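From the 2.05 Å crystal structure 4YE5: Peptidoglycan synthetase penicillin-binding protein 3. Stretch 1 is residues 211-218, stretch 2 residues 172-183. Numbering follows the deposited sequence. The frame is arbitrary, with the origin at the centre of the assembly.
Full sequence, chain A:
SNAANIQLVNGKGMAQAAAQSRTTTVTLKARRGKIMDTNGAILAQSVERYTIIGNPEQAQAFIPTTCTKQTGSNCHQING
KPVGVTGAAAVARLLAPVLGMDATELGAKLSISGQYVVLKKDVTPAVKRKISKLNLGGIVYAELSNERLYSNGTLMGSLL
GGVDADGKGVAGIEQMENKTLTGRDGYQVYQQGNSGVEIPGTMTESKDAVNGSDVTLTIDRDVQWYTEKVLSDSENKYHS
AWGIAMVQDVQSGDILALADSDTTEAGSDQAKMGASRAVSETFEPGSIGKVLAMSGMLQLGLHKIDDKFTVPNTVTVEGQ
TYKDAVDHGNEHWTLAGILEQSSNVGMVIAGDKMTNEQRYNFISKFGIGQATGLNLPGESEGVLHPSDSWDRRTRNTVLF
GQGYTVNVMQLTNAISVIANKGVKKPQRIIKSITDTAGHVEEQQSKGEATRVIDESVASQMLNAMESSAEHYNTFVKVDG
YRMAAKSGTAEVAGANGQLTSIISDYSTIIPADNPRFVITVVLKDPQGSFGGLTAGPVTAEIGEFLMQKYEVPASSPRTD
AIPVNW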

ATOM      1  N   ASN A 211      -8.431 -14.293  17.492  1.00 26.09           N
ATOM      2  CA  ASN A 211      -7.178 -14.126  16.765  1.00 31.24           C
ATOM      3  C   ASN A 211      -7.394 -13.130  15.639  1.00 28.94           C
ATOM      4  O   ASN A 211      -8.537 -12.878  15.259  1.00 27.76           O
ATOM      5  CB  ASN A 211      -6.675 -15.460  16.232  1.00 29.96           C
ATOM      6  CG  ASN A 211      -6.165 -16.346  17.333  1.00 35.26           C
ATOM      7  OD1 ASN A 211      -5.649 -15.854  18.343  1.00 28.08           O
ATOM      8  ND2 ASN A 211      -6.299 -17.655  17.153  1.00 39.01           N
ATOM      9  N   GLY A 212      -6.320 -12.536  15.137  1.00 31.99           N
ATOM     10  CA  GLY A 212      -6.463 -11.528  14.093  1.00 28.13           C
ATOM     11  C   GLY A 212      -7.084 -12.111  12.845  1.00 27.43           C
ATOM     12  O   GLY A 212      -6.987 -13.312  12.600  1.00 29.39           O
ATOM     13  N   SER A 213      -7.713 -11.262  12.041  1.00 27.07           N
ATOM     14  CA  SER A 213      -8.233 -11.698  10.756  1.00 31.80           C
ATOM     15  C   SER A 213      -7.141 -11.570   9.687  1.00 31.74           C
ATOM     16  O   SER A 213      -6.156 -10.870   9.895  1.00 26.02           O
ATOM     17  CB  SER A 213      -9.461 -10.873  10.378  1.00 26.47           C
ATOM     18  OG  SER A 213     -10.574 -11.253  11.170  1.00 31.80           O
ATOM     19  N   ASP A 214      -7.300 -12.267   8.568  1.00 30.38           N
ATOM     20  CA  ASP A 214      -6.328 -12.183   7.479  1.00 27.18           C
ATOM     21  C   ASP A 214      -6.757 -11.116   6.477  1.00 28.49           C
ATOM     22  O   ASP A 214      -7.946 -10.890   6.271  1.00 28.46           O
ATOM     23  CB  ASP A 214      -6.185 -13.519   6.760  1.00 26.68           C
ATOM     24  CG  ASP A 214      -5.837 -14.666   7.712  1.00 33.44           C
ATOM     25  OD1 ASP A 214      -5.002 -14.483   8.628  1.00 28.58           O
ATOM     26  OD2 ASP A 214      -6.397 -15.758   7.519  1.00 39.30           O
ATOM     27  N   VAL A 215      -5.774 -10.483   5.849  1.00 23.75           N
ATOM     28  CA  VAL A 215      -6.018  -9.392   4.922  1.00 21.83           C
ATOM     29  C   VAL A 215      -5.516  -9.792   3.540  1.00 22.47           C
ATOM     30  O   VAL A 215      -4.357 -10.204   3.380  1.00 21.87           O
ATOM     31  CB  VAL A 215      -5.279  -8.113   5.389  1.00 26.45           C
ATOM     32  CG1 VAL A 215      -5.269  -7.061   4.289  1.00 24.33           C
ATOM     33  CG2 VAL A 215      -5.916  -7.562   6.663  1.00 23.35           C
ATOM     34  N   THR A 216      -6.389  -9.685   2.546  1.00 21.61           N
ATOM     35  CA  THR A 216      -6.026  -9.936   1.151  1.00 20.98           C
ATOM     36  C   THR A 216      -5.905  -8.617   0.386  1.00 22.92           C
ATOM     37  O   THR A 216      -6.848  -7.818   0.374  1.00 20.43           O
ATOM     38  CB  THR A 216      -7.099 -10.826   0.478  1.00 25.40           C
ATOM     39  OG1 THR A 216      -7.096 -12.124   1.093  1.00 26.89           O
ATOM     40  CG2 THR A 216      -6.834 -10.976  -1.015  1.00 23.35           C
ATOM     41  N   LEU A 217      -4.747  -8.393  -0.242  1.00 20.03           N
ATOM     42  CA  LEU A 217      -4.476  -7.163  -0.997  1.00 18.47           C
ATOM     43  C   LEU A 217      -4.997  -7.306  -2.419  1.00 22.67           C
ATOM     44  O   LEU A 217      -5.191  -8.420  -2.890  1.00 19.06           O
ATOM     45  CB  LEU A 217      -2.953  -6.901  -1.065  1.00 17.87           C
ATOM     46  CG  LEU A 217      -2.197  -6.912   0.275  1.00 19.19           C
ATOM     47  CD1 LEU A 217      -0.713  -6.485   0.035  1.00 17.37           C
ATOM     48  CD2 LEU A 217      -2.906  -5.954   1.212  1.00 18.15           C
ATOM     49  N   THR A 218      -5.210  -6.185  -3.103  1.00 20.61           N
ATOM     50  CA  THR A 218      -5.444  -6.221  -4.543  1.00 20.31           C
ATOM     51  C   THR A 218      -4.125  -6.426  -5.314  1.00 20.27           C
ATOM     52  O   THR A 218      -4.143  -6.743  -6.506  1.00 20.06           O
ATOM     53  CB  THR A 218      -6.068  -4.917  -5.028  1.00 18.26           C
ATOM     54  OG1 THR A 218      -5.180  -3.841  -4.714  1.00 17.77           O
ATOM     55  CG2 THR A 218      -7.455  -4.678  -4.349  1.00 19.05           C
TER
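Stretch 2 172-183: GIEQMENKTLTG

Stretch 2 is two short helices, the first ending at Met 176 and the second spanning 178-182, joined at Glu 177, which leaves helical phi/psi and occupies the N-cap position of the second. Its chain runs opposite to stretch 1: Gly 183 lies by Gly 212, with their CA atoms 3.7 Å apart, and Ile 173 lies near Leu 217 at the far end of strand 214-217.

The helix end docks on the loop before the strand. Ser 213 N donates a hydrogen bond to Thr 180 O (3.0 Å). Gly 212 CA makes a CA-H...O contact with Leu 181 O at 3.2 Å; a CB on Gly 212 would clash with that oxygen. Gly 183 has positive phi, 76°, which favours glycine, and a CB there would strike Gly 212 N.

Val 215 is t (chi1 168°) and points toward the helices. Its CG2 lies 3.8 Å from Leu 181 CD2 and 3.9 Å from both Thr 180 CG2 and Glu 177 OE1. Leu 181 has CA-to-CB directed away, but its m, t conformer returns CD2 to the strand. Thr 180 is m; its CG2 lies 3.8 Å from Ser 213 CB. Leu 217 starts sideways, and its m, t rotamer brings CD1 to 3.5 Å from CD1 of Ile 173, also m, t, whose CA-to-CB bond points toward stretch 1.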

ATOM      1  N   GLY A 172       3.674   0.765   6.948  1.00 23.14           N
ATOM      2  CA  GLY A 172       3.080   0.090   5.809  1.00 21.59           C
ATOM      3  C   GLY A 172       1.724  -0.518   6.098  1.00 19.89           C
ATOM      4  O   GLY A 172       0.969  -0.025   6.927  1.00 20.49           O
ATOM      5  N   ILE A 173       1.405  -1.581   5.372  1.00 18.47           N
ATOM      6  CA  ILE A 173       0.131  -2.268   5.524  1.00 20.14           C
ATOM      7  C   ILE A 173      -0.061  -2.852   6.948  1.00 19.38           C
ATOM      8  O   ILE A 173      -1.177  -2.867   7.478  1.00 19.34           O
ATOM      9  CB  ILE A 173       0.023  -3.358   4.443  1.00 24.98           C
ATOM     10  CG1 ILE A 173      -0.085  -2.669   3.066  1.00 30.49           C
ATOM     11  CG2 ILE A 173      -1.199  -4.243   4.687  1.00 18.95           C
ATOM     12  CD1 ILE A 173       0.074  -3.594   1.936  1.00 34.74           C
ATOM     13  N   GLU A 174       1.034  -3.274   7.572  1.00 20.13           N
ATOM     14  CA  GLU A 174       0.975  -3.796   8.958  1.00 23.96           C
ATOM     15  C   GLU A 174       0.343  -2.767   9.881  1.00 22.72           C
ATOM     16  O   GLU A 174      -0.456  -3.093  10.752  1.00 25.18           O
ATOM     17  CB  GLU A 174       2.385  -4.150   9.467  1.00 19.16           C
ATOM     18  CG  GLU A 174       3.056  -5.299   8.717  1.00 18.76           C
ATOM     19  CD  GLU A 174       2.629  -6.679   9.219  1.00 23.73           C
ATOM     20  OE1 GLU A 174       1.588  -6.792   9.909  1.00 19.94           O
ATOM     21  OE2 GLU A 174       3.343  -7.663   8.924  1.00 22.78           O
ATOM     22  N   GLN A 175       0.691  -1.503   9.667  1.00 22.37           N
ATOM     23  CA  GLN A 175       0.166  -0.436  10.496  1.00 22.97           C
ATOM     24  C   GLN A 175      -1.260  -0.093  10.086  1.00 28.43           C
ATOM     25  O   GLN A 175      -2.153   0.008  10.922  1.00 25.43           O
ATOM     26  CB  GLN A 175       1.054   0.805  10.372  1.00 20.72           C
ATOM     27  CG  GLN A 175       0.435   2.073  10.979  1.00 26.89           C
ATOM     28  CD  GLN A 175       1.362   3.272  10.855  1.00 39.66           C
ATOM     29  OE1 GLN A 175       2.553   3.118  10.590  1.00 46.64           O
ATOM     30  NE2 GLN A 175       0.816   4.471  11.026  1.00 45.94           N
HETATM   31  N   MSE A 176      -1.480   0.088   8.789  1.00 26.79           N
HETATM   32  CA  MSE A 176      -2.808   0.473   8.317  1.00 23.37           C
HETATM   33  C   MSE A 176      -3.886  -0.535   8.692  1.00 24.92           C
HETATM   34  O   MSE A 176      -5.002  -0.161   9.031  1.00 26.32           O
HETATM   35  CB  MSE A 176      -2.808   0.611   6.802  1.00 20.27           C
HETATM   36  CG  MSE A 176      -4.124   1.082   6.272  1.00 30.26           C
HETATM   37 SE   MSE A 176      -3.937   1.407   4.369  0.43 39.72          SE
HETATM   38  CE  MSE A 176      -4.266  -0.381   3.822  1.00 19.60           C
ATOM     39  N   GLU A 177      -3.555  -1.817   8.588  1.00 22.53           N
ATOM     40  CA  GLU A 177      -4.520  -2.883   8.852  1.00 23.21           C
ATOM     41  C   GLU A 177      -4.321  -3.486  10.245  1.00 27.38           C
ATOM     42  O   GLU A 177      -4.764  -4.598  10.507  1.00 24.25           O
ATOM     43  CB  GLU A 177      -4.365  -3.978   7.800  1.00 22.50           C
ATOM     44  CG  GLU A 177      -4.773  -3.493   6.397  1.00 23.31           C
ATOM     45  CD  GLU A 177      -6.194  -3.023   6.396  1.00 31.44           C
ATOM     46  OE1 GLU A 177      -7.080  -3.850   6.721  1.00 37.60           O
ATOM     47  OE2 GLU A 177      -6.420  -1.820   6.133  1.00 35.33           O
ATOM     48  N   ASN A 178      -3.658  -2.748  11.126  1.00 25.43           N
ATOM     49  CA  ASN A 178      -3.260  -3.283  12.426  1.00 30.57           C
ATOM     50  C   ASN A 178      -4.438  -3.774  13.259  1.00 30.50           C
ATOM     51  O   ASN A 178      -4.360  -4.831  13.876  1.00 28.77           O
ATOM     52  CB  ASN A 178      -2.429  -2.262  13.213  1.00 21.74           C
ATOM     53  CG  ASN A 178      -1.716  -2.887  14.418  1.00 31.48           C
ATOM     54  OD1 ASN A 178      -0.950  -3.843  14.279  1.00 28.45           O
ATOM     55  ND2 ASN A 178      -1.962  -2.335  15.602  1.00 31.84           N
ATOM     56  N   LYS A 179      -5.524  -3.010  13.269  1.00 27.96           N
ATOM     57  CA  LYS A 179      -6.684  -3.363  14.082  1.00 35.91           C
ATOM     58  C   LYS A 179      -7.202  -4.733  13.667  1.00 37.83           C
ATOM     59  O   LYS A 179      -7.327  -5.638  14.498  1.00 28.98           O
ATOM     60  CB  LYS A 179      -7.785  -2.305  13.969  1.00 33.17           C
ATOM     61  CG  LYS A 179      -8.926  -2.474  14.994  1.00 38.11           C
ATOM     62  CD  LYS A 179      -9.795  -1.211  15.027  1.00 43.31           C
ATOM     63  CE  LYS A 179     -11.151  -1.447  15.687  1.00 51.41           C
ATOM     64  NZ  LYS A 179     -11.026  -1.856  17.110  1.00 57.86           N
ATOM     65  N   THR A 180      -7.457  -4.878  12.369  1.00 30.15           N
ATOM     66  CA  THR A 180      -7.898  -6.134  11.775  1.00 30.77           C
ATOM     67  C   THR A 180      -6.914  -7.272  12.034  1.00 32.24           C
ATOM     68  O   THR A 180      -7.317  -8.364  12.452  1.00 31.40           O
ATOM     69  CB  THR A 180      -8.097  -5.965  10.235  1.00 41.01           C
ATOM     70  OG1 THR A 180      -9.110  -4.986   9.996  1.00 45.97           O
ATOM     71  CG2 THR A 180      -8.530  -7.254   9.590  1.00 44.26           C
ATOM     72  N   LEU A 181      -5.629  -7.024  11.780  1.00 24.16           N
ATOM     73  CA  LEU A 181      -4.593  -8.060  11.957  1.00 20.97           C
ATOM     74  C   LEU A 181      -4.318  -8.477  13.423  1.00 23.38           C
ATOM     75  O   LEU A 181      -3.898  -9.601  13.684  1.00 28.88           O
ATOM     76  CB  LEU A 181      -3.279  -7.604  11.310  1.00 22.49           C
ATOM     77  CG  LEU A 181      -3.292  -7.422   9.780  1.00 24.22           C
ATOM     78  CD1 LEU A 181      -2.066  -6.612   9.314  1.00 23.87           C
ATOM     79  CD2 LEU A 181      -3.343  -8.801   9.102  1.00 19.88           C
ATOM     80  N   THR A 182      -4.507  -7.559  14.363  1.00 24.59           N
ATOM     81  CA  THR A 182      -4.138  -7.815  15.762  1.00 31.99           C
ATOM     82  C   THR A 182      -5.108  -8.758  16.480  1.00 31.27           C
ATOM     83  O   THR A 182      -4.689  -9.622  17.250  1.00 33.25           O
ATOM     84  CB  THR A 182      -4.008  -6.500  16.566  1.00 33.57           C
ATOM     85  OG1 THR A 182      -2.863  -5.786  16.102  1.00 32.89           O
ATOM     86  CG2 THR A 182      -3.834  -6.775  18.080  1.00 35.25           C
ATOM     87  N   GLY A 183      -6.399  -8.600  16.214  1.00 30.36           N
ATOM     88  CA  GLY A 183      -7.414  -9.354  16.939  1.00 31.69           C
ATOM     89  C   GLY A 183      -7.602  -8.780  18.333  1.00 35.71           C
ATOM     90  O   GLY A 183      -7.300  -7.607  18.576  1.00 29.64           O
TER